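Local coordinates for ribulose-5-phosphate reductase 1 (Staphylococcus aureus, PDB 6XHK), which catalyses the NADPH-dependent reduction of D-ribulose 5-phosphate to D-ribitol 5-phosphate in the synthesis of wall teichoic acid, at residues D41-T46 with F324-L328; H64-G68 with I140-L145; Q310-T316 with T335-M341. One frame throughout, in Å; residues are numbered along the deposited sequence.

Interaction 1. Residues D41-T46 with F324-L328; sequences DQRYYT and FEADL
One amide group joins two helices here: Gln42 NE2 donates to Asp327 OD2 (2.9 Å) and to Phe324 O (3.2 Å), both nearly linear. The contact sets a short helix of the GroES-like catalytic domain, whose Arg43 touches the bound NADPH, against the helix of the C-terminal beta-alpha-beta unit. Asp327 (chi1 t) uses its other oxygen, OD1, in a hydrogen bond to Thr335 OG1 on the strand that follows. The helix axes cross at -115°, no closer than 11.2 Å, so long side chains fill the gap. Gln42 lies nearest Phe324, 7.6 Å between CA atoms, and crosses the gap with chi1 and chi2 both m. Beside it Tyr45 (chi1 t) makes a weak 3.4 Å hydrogen bond from OH to Glu325 OE2. The Tyr45 ring stacks offset on that of Phe324, centroids 4.7 Å apart and planes at 23°, while Phe324 CB sits over the Tyr45 face. Outermost, Leu328 CD1 lies 3.8 Å from Thr46 CG2, and Thr46 OG1 bonds back to Gln42 O at 2.8 Å.

Interaction 2. Residues H64-G68 with I140-L145; sequences HEGVG and ISYTEL
Glu65 is the residue most covered in this buried contact. With chi1 m and chi2 t its side chain extends from the strand toward residues 140-145, placing Glu65 OE1 3.7 Å from Tyr142 CB and Glu65 OE2 3.1 Å from Glu144 OE1. Glu144, chi1 t, points back from the first turn of its helix. Both oxygens are acceptors of like charge, so the approach is not a hydrogen bond; Glu65 OE1 forms a salt bridge with Lys334. Family chemistry explains the pair: zinc-containing alcohol dehydrogenases gather metal ligands where the catalytic and coenzyme-binding domains meet, and His64, Glu65 and Glu144 are predicted ligands of the catalytic zinc, with Cys38, here modified to S,S-(2-hydroxyethyl)thiocysteine; the bound ligand is NADPH, without zinc. His64 (chi1 m) turns its ring away from 140-145. Further along, the extended backbone passes a turn in which Thr143 OG1 bonds to Ile140 O, a very short 2.4 Å. Gly66 and Ser141 approach to 4.6 Å between CA atoms, Glu65 and Tyr142 to 5.6 Å, yet no hydrogen bond links the segments. Tyr142, chi1 p, swings its ring away, its OH bonded to Leu304 O. Val67 (chi1 p) sets CG1 4.3 Å from Ser141 CA and CG2 4.4 Å from Ile140 CG2.

Interaction 3. Residues Q310-T316 with T335-M341; sequences QEFEIAT and TVLKWIM
In a parallel pair, alternate residues of each strand bond to the partner, and residues 310-314 with 335-339 illustrate the rule. The strands run at 25° to each other with axes 4.5 Å apart, in the register Glu311-Val336, Phe312-Leu337, Glu313-Lys338 and Ile314-Trp339. Val336 N donates to Gln310 O (2.9 Å). Phe312 and Ile314 then use both their N and their O: Phe312 N donates to Val336 O (3.0 Å), Lys338 N to Phe312 O (2.6 Å), Ile314 N to Lys338 O (2.9 Å) and, just past the strand, Ile340 N to Ile314 O at a longer 3.3 Å. Leu337 and Trp339 face the other way and make their backbone bonds with Met35 and Leu33 of strand 28-36, so strand 334-339 is bonded along both edges. The carbonyls also accept CA-H...O contacts, such as Leu337 CA to Phe312 O at 3.4 Å.

Helix 318-328 links the strands as a beta-alpha-beta crossover and covers the face bearing Phe312, Ile314 and Leu337. There Ile314 (chi1 and chi2 m) sets CD1 3.9 Å from Leu337 CD2 and CG2 3.6 Å from Met341 CE, while Phe312 CD2 lies 3.8 Å from Thr335 CG2. Thr335 OG1 is hydrogen-bonded to Asp327 of that helix. On the other face Lys338, fully extended with every chi t, brings NZ to 3.5 Å from Glu313 OE2 in a salt bridge. Phe312, Ile314 and Leu337 thus pack against the helix, whereas the reverse face mixes buried Val336 with the Glu313-Lys338 pair, and regular backbone bonding joins the C-terminal strand to its neighbour.

How the interactions relate
Strand 334-339 relates all three contacts. It takes part in interaction 3, lies one short loop after the helix of interaction 1, and pairs with strand 28-36, itself paired with strand 65-73 of interaction 2. The centres of interactions 1 and 2 are about 17 Å apart, yet Asp41 packs by His64; those of interactions 2 and 3 are about 14 Å apart, and Ser141 and Tyr142 pack on Val336. Along the chain interaction 2 is nested within the loop closed by interaction 1, whereas interactions 1 and 3 alternate. The C-terminal beta-alpha-beta unit thereby returns to the N-terminal catalytic domain, joining its sheet and one of its helices close to the predicted zinc site and the coenzyme.

Interaction 1. Residues D41-T46 with F324-L328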
# COMPACT_ATOMS: atom_id res chain seq x y z
N ASP A 41 0.06 -10.81 2.47
CA ASP A 41 -0.87 -11.79 3.06
C ASP A 41 -1.11 -12.98 2.13
O ASP A 41 -1.39 -14.09 2.61
CB ASP A 41 -2.21 -11.15 3.45
CG ASP A 41 -2.05 -9.84 4.23
OD1 ASP A 41 -2.58 -8.80 3.78
OD2 ASP A 41 -1.37 -9.86 5.29
N GLN A 42 -0.98 -12.77 0.82
CA GLN A 42 -1.17 -13.86 -0.12
C GLN A 42 0.02 -14.83 -0.12
O GLN A 42 -0.17 -16.03 -0.35
CB GLN A 42 -1.41 -13.28 -1.51
CG GLN A 42 -2.78 -12.64 -1.63
CD GLN A 42 -3.85 -13.63 -1.99
OE1 GLN A 42 -3.69 -14.84 -1.80
NE2 GLN A 42 -5.00 -13.13 -2.44
N ARG A 43 1.24 -14.33 0.15
CA ARG A 43 2.39 -15.22 0.29
C ARG A 43 2.10 -16.31 1.32
O ARG A 43 2.35 -17.50 1.07
CB ARG A 43 3.66 -14.43 0.68
CG ARG A 43 4.03 -13.30 -0.30
CD ARG A 43 5.51 -12.84 -0.25
NE ARG A 43 5.76 -11.67 0.61
CZ ARG A 43 5.86 -10.40 0.18
NH1 ARG A 43 5.72 -10.10 -1.11
NH2 ARG A 43 6.09 -9.41 1.05
N TYR A 44 1.54 -15.92 2.47
CA TYR A 44 1.22 -16.90 3.51
C TYR A 44 0.01 -17.75 3.11
O TYR A 44 -0.00 -18.96 3.35
CB TYR A 44 0.98 -16.22 4.86
CG TYR A 44 2.14 -15.39 5.38
CD1 TYR A 44 2.36 -14.10 4.92
CD2 TYR A 44 3.03 -15.91 6.32
CE1 TYR A 44 3.44 -13.34 5.39
CE2 TYR A 44 4.11 -15.16 6.79
CZ TYR A 44 4.31 -13.88 6.32
OH TYR A 44 5.38 -13.13 6.78
N TYR A 45 -1.00 -17.14 2.48
CA TYR A 45 -2.23 -17.88 2.20
C TYR A 45 -1.98 -19.08 1.28
O TYR A 45 -2.72 -20.08 1.36
CB TYR A 45 -3.29 -16.98 1.56
CG TYR A 45 -4.52 -17.74 1.14
CD1 TYR A 45 -4.72 -18.08 -0.19
CD2 TYR A 45 -5.49 -18.11 2.06
CE1 TYR A 45 -5.83 -18.79 -0.60
CE2 TYR A 45 -6.63 -18.80 1.65
CZ TYR A 45 -6.79 -19.14 0.32
OH TYR A 45 -7.89 -19.84 -0.12
N THR A 46 -0.97 -19.00 0.41
CA THR A 46 -0.68 -20.05 -0.56
C THR A 46 0.69 -20.69 -0.37
O THR A 46 0.78 -21.92 -0.40
CB THR A 46 -0.83 -19.51 -2.00
OG1 THR A 46 -0.22 -18.21 -2.11
CG2 THR A 46 -2.30 -19.45 -2.44
N PHE A 324 -10.00 -14.71 -1.06
CA PHE A 324 -8.57 -14.84 -1.31
C PHE A 324 -8.29 -15.44 -2.68
O PHE A 324 -7.39 -14.98 -3.39
CB PHE A 324 -7.91 -15.67 -0.21
CG PHE A 324 -7.44 -14.84 0.94
CD1 PHE A 324 -6.13 -14.41 1.00
CD2 PHE A 324 -8.30 -14.53 1.97
CE1 PHE A 324 -5.70 -13.64 2.05
CE2 PHE A 324 -7.87 -13.77 3.03
CZ PHE A 324 -6.57 -13.32 3.07
N GLU A 325 -9.06 -16.47 -3.05
CA GLU A 325 -8.94 -17.04 -4.38
C GLU A 325 -9.22 -15.98 -5.45
O GLU A 325 -8.48 -15.86 -6.44
CB GLU A 325 -9.90 -18.22 -4.52
CG GLU A 325 -9.64 -19.36 -3.52
CD GLU A 325 -8.51 -20.31 -3.92
OE1 GLU A 325 -7.86 -20.09 -4.98
OE2 GLU A 325 -8.27 -21.28 -3.17
N ALA A 326 -10.25 -15.16 -5.23
CA ALA A 326 -10.58 -14.11 -6.18
C ALA A 326 -9.49 -13.05 -6.28
O ALA A 326 -9.28 -12.48 -7.35
CB ALA A 326 -11.91 -13.46 -5.81
N ASP A 327 -8.79 -12.75 -5.17
CA ASP A 327 -7.71 -11.76 -5.24
C ASP A 327 -6.49 -12.35 -5.93
O ASP A 327 -5.71 -11.62 -6.56
CB ASP A 327 -7.38 -11.26 -3.82
CG ASP A 327 -6.34 -10.14 -3.80
OD1 ASP A 327 -6.63 -9.03 -4.30
OD2 ASP A 327 -5.24 -10.35 -3.23
N LEU A 328 -6.32 -13.67 -5.82
CA LEU A 328 -5.33 -14.39 -6.62
C LEU A 328 -5.59 -14.17 -8.11
O LEU A 328 -4.75 -13.64 -8.83
CB LEU A 328 -5.37 -15.88 -6.28
CG LEU A 328 -4.77 -16.35 -4.94
CD1 LEU A 328 -4.99 -17.87 -4.67
CD2 LEU A 328 -3.29 -15.97 -4.85

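Interaction 2. Residues H64-G68 with I140-L145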
# COMPACT_ATOMS: atom_id res chain seq x y z
N HIS A 64 -3.44 -6.48 7.23
CA HIS A 64 -2.81 -5.33 7.86
C HIS A 64 -3.15 -3.98 7.28
O HIS A 64 -2.63 -2.98 7.66
CB HIS A 64 -1.34 -5.48 7.80
CG HIS A 64 -0.79 -6.42 8.81
ND1 HIS A 64 -0.94 -7.78 8.71
CD2 HIS A 64 -0.09 -6.20 9.93
CE1 HIS A 64 -0.35 -8.36 9.73
NE2 HIS A 64 0.18 -7.43 10.49
N GLU A 65 -3.98 -3.98 6.29
CA GLU A 65 -4.52 -2.75 5.70
C GLU A 65 -6.00 -2.65 6.08
O GLU A 65 -6.81 -3.46 5.62
CB GLU A 65 -4.39 -2.78 4.18
CG GLU A 65 -2.98 -2.75 3.68
CD GLU A 65 -2.88 -2.73 2.17
OE1 GLU A 65 -3.93 -2.85 1.50
OE2 GLU A 65 -1.75 -2.63 1.65
N GLY A 66 -6.38 -1.66 6.89
CA GLY A 66 -7.79 -1.60 7.22
C GLY A 66 -8.28 -0.32 7.88
O GLY A 66 -7.51 0.54 8.30
N VAL A 67 -9.61 -0.21 8.00
CA VAL A 67 -10.25 0.91 8.67
C VAL A 67 -11.40 0.36 9.51
O VAL A 67 -11.89 -0.74 9.25
CB VAL A 67 -10.72 1.97 7.63
CG1 VAL A 67 -11.88 1.45 6.78
CG2 VAL A 67 -11.05 3.26 8.31
N GLY A 68 -11.81 1.10 10.55
CA GLY A 68 -12.78 0.59 11.51
C GLY A 68 -13.41 1.67 12.36
O GLY A 68 -13.09 2.85 12.25
N ILE A 140 -10.84 3.97 1.41
CA ILE A 140 -9.91 4.27 2.49
C ILE A 140 -9.27 3.02 3.10
O ILE A 140 -8.27 3.14 3.81
CB ILE A 140 -10.67 5.15 3.52
CG1 ILE A 140 -11.23 6.39 2.85
CG2 ILE A 140 -9.87 5.52 4.76
CD1 ILE A 140 -10.15 7.23 2.17
N SER A 141 -9.79 1.82 2.84
CA SER A 141 -9.21 0.63 3.47
C SER A 141 -7.74 0.43 3.07
O SER A 141 -6.91 0.02 3.90
CB SER A 141 -10.02 -0.63 3.15
OG SER A 141 -10.21 -0.82 1.77
N TYR A 142 -7.38 0.71 1.82
CA TYR A 142 -5.99 0.52 1.41
C TYR A 142 -5.20 1.83 1.46
O TYR A 142 -4.48 2.20 0.54
CB TYR A 142 -5.91 -0.14 0.03
CG TYR A 142 -6.89 0.33 -1.03
CD1 TYR A 142 -7.97 -0.45 -1.41
CD2 TYR A 142 -6.68 1.52 -1.72
CE1 TYR A 142 -8.84 -0.04 -2.39
CE2 TYR A 142 -7.54 1.95 -2.71
CZ TYR A 142 -8.63 1.16 -3.04
OH TYR A 142 -9.52 1.57 -4.03
N THR A 143 -5.31 2.55 2.58
CA THR A 143 -4.49 3.72 2.87
C THR A 143 -3.03 3.40 3.21
O THR A 143 -2.18 4.28 3.05
CB THR A 143 -5.15 4.54 3.99
OG1 THR A 143 -6.53 4.76 3.66
CG2 THR A 143 -4.46 5.86 4.28
N GLU A 144 -2.72 2.17 3.66
CA GLU A 144 -1.31 1.81 3.85
C GLU A 144 -0.51 1.97 2.56
O GLU A 144 0.65 2.41 2.59
CB GLU A 144 -1.15 0.38 4.34
CG GLU A 144 0.22 0.16 4.95
CD GLU A 144 0.74 -1.25 4.78
OE1 GLU A 144 0.42 -1.87 3.73
OE2 GLU A 144 1.44 -1.75 5.69
N LEU A 145 -1.07 1.57 1.42
CA LEU A 145 -0.34 1.76 0.17
C LEU A 145 -0.10 3.24 -0.09
O LEU A 145 0.98 3.63 -0.54
CB LEU A 145 -1.06 1.11 -1.00
CG LEU A 145 -0.43 -0.22 -1.40
CD1 LEU A 145 -0.26 -1.14 -0.21
CD2 LEU A 145 -1.23 -0.91 -2.48

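Interaction 3. Residues Q310-T316 with T335-M341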
# COMPACT_ATOMS: atom_id res chain seq x y z
N GLN A 310 -12.66 -5.88 -6.53
CA GLN A 310 -13.87 -6.55 -6.08
C GLN A 310 -14.02 -6.43 -4.56
O GLN A 310 -13.03 -6.37 -3.83
CB GLN A 310 -13.85 -8.02 -6.53
CG GLN A 310 -15.22 -8.59 -6.83
CD GLN A 310 -15.17 -9.91 -7.59
OE1 GLN A 310 -14.09 -10.36 -8.01
NE2 GLN A 310 -16.32 -10.56 -7.71
N GLU A 311 -15.28 -6.37 -4.09
CA GLU A 311 -15.63 -6.25 -2.68
C GLU A 311 -16.32 -7.53 -2.22
O GLU A 311 -17.06 -8.16 -2.98
CB GLU A 311 -16.56 -5.06 -2.41
CG GLU A 311 -16.41 -4.41 -1.04
CD GLU A 311 -17.56 -3.47 -0.68
OE1 GLU A 311 -18.74 -3.86 -0.83
OE2 GLU A 311 -17.30 -2.33 -0.25
N PHE A 312 -16.07 -7.93 -0.97
CA PHE A 312 -16.62 -9.18 -0.44
C PHE A 312 -17.14 -8.95 0.97
O PHE A 312 -16.46 -8.35 1.80
CB PHE A 312 -15.56 -10.29 -0.44
CG PHE A 312 -15.29 -10.85 -1.80
CD1 PHE A 312 -16.11 -11.83 -2.33
CD2 PHE A 312 -14.25 -10.36 -2.58
CE1 PHE A 312 -15.87 -12.35 -3.60
CE2 PHE A 312 -14.02 -10.87 -3.85
CZ PHE A 312 -14.83 -11.86 -4.35
N GLU A 313 -18.36 -9.42 1.24
CA GLU A 313 -18.91 -9.36 2.59
C GLU A 313 -18.55 -10.65 3.30
O GLU A 313 -18.93 -11.74 2.85
CB GLU A 313 -20.43 -9.12 2.58
CG GLU A 313 -20.87 -7.71 2.12
CD GLU A 313 -22.37 -7.43 2.34
OE1 GLU A 313 -23.07 -8.29 2.92
OE2 GLU A 313 -22.84 -6.35 1.91
N ILE A 314 -17.82 -10.54 4.41
CA ILE A 314 -17.22 -11.69 5.08
C ILE A 314 -18.05 -12.00 6.33
O ILE A 314 -17.92 -11.33 7.36
CB ILE A 314 -15.75 -11.44 5.45
CG1 ILE A 314 -14.98 -10.87 4.25
CG2 ILE A 314 -15.11 -12.72 5.92
CD1 ILE A 314 -15.09 -11.69 2.97
N ALA A 315 -18.87 -13.04 6.23
CA ALA A 315 -19.72 -13.45 7.34
C ALA A 315 -19.46 -14.87 7.81
O ALA A 315 -19.87 -15.21 8.92
CB ALA A 315 -21.19 -13.31 6.95
N THR A 316 -18.77 -15.70 7.02
CA THR A 316 -18.34 -17.05 7.39
C THR A 316 -16.88 -17.26 6.99
O THR A 316 -16.27 -16.40 6.35
CB THR A 316 -19.24 -18.12 6.74
OG1 THR A 316 -18.86 -18.33 5.37
CG2 THR A 316 -20.70 -17.70 6.78
N THR A 335 -8.52 -5.96 -3.65
CA THR A 335 -9.72 -6.67 -3.18
C THR A 335 -10.11 -6.22 -1.77
O THR A 335 -9.36 -6.44 -0.81
CB THR A 335 -9.49 -8.19 -3.19
OG1 THR A 335 -9.00 -8.60 -4.48
CG2 THR A 335 -10.73 -8.98 -2.74
N VAL A 336 -11.31 -5.63 -1.64
CA VAL A 336 -11.79 -5.10 -0.36
C VAL A 336 -12.67 -6.13 0.33
O VAL A 336 -13.36 -6.93 -0.31
CB VAL A 336 -12.53 -3.76 -0.56
CG1 VAL A 336 -12.77 -3.08 0.76
CG2 VAL A 336 -11.71 -2.84 -1.44
N LEU A 337 -12.62 -6.11 1.67
CA LEU A 337 -13.38 -7.02 2.52
C LEU A 337 -14.26 -6.20 3.46
O LEU A 337 -13.74 -5.40 4.24
CB LEU A 337 -12.45 -7.93 3.32
CG LEU A 337 -11.44 -8.80 2.56
CD1 LEU A 337 -10.75 -9.74 3.51
CD2 LEU A 337 -12.17 -9.61 1.54
N LYS A 338 -15.58 -6.39 3.35
CA LYS A 338 -16.56 -5.80 4.27
C LYS A 338 -16.70 -6.75 5.46
O LYS A 338 -17.22 -7.87 5.33
CB LYS A 338 -17.89 -5.54 3.57
CG LYS A 338 -18.88 -4.65 4.34
CD LYS A 338 -20.16 -4.40 3.57
CE LYS A 338 -21.12 -3.45 4.30
NZ LYS A 338 -22.43 -3.26 3.59
N TRP A 339 -16.23 -6.31 6.62
CA TRP A 339 -16.15 -7.15 7.81
C TRP A 339 -17.50 -7.13 8.55
O TRP A 339 -17.87 -6.12 9.17
CB TRP A 339 -15.01 -6.69 8.72
CG TRP A 339 -14.61 -7.72 9.76
CD1 TRP A 339 -14.81 -7.64 11.11
CD2 TRP A 339 -13.91 -8.94 9.53
NE1 TRP A 339 -14.32 -8.77 11.73
CE2 TRP A 339 -13.74 -9.57 10.78
CE3 TRP A 339 -13.41 -9.57 8.38
CZ2 TRP A 339 -13.10 -10.80 10.91
CZ3 TRP A 339 -12.78 -10.79 8.52
CH2 TRP A 339 -12.63 -11.40 9.78
N ILE A 340 -18.22 -8.25 8.49
CA ILE A 340 -19.49 -8.39 9.20
C ILE A 340 -19.53 -9.71 9.95
O ILE A 340 -20.58 -10.36 10.03
CB ILE A 340 -20.70 -8.25 8.25
CG1 ILE A 340 -20.70 -9.33 7.17
CG2 ILE A 340 -20.67 -6.91 7.56
CD1 ILE A 340 -21.82 -9.18 6.17
N MET A 341 -18.39 -10.13 10.50
CA MET A 341 -18.35 -11.29 11.38
C MET A 341 -18.99 -10.94 12.74
O MET A 341 -19.01 -11.75 13.68
CB MET A 341 -16.90 -11.75 11.58
CG MET A 341 -16.23 -12.44 10.36
SD MET A 341 -16.56 -14.21 10.10
CE MET A 341 -15.27 -14.68 8.96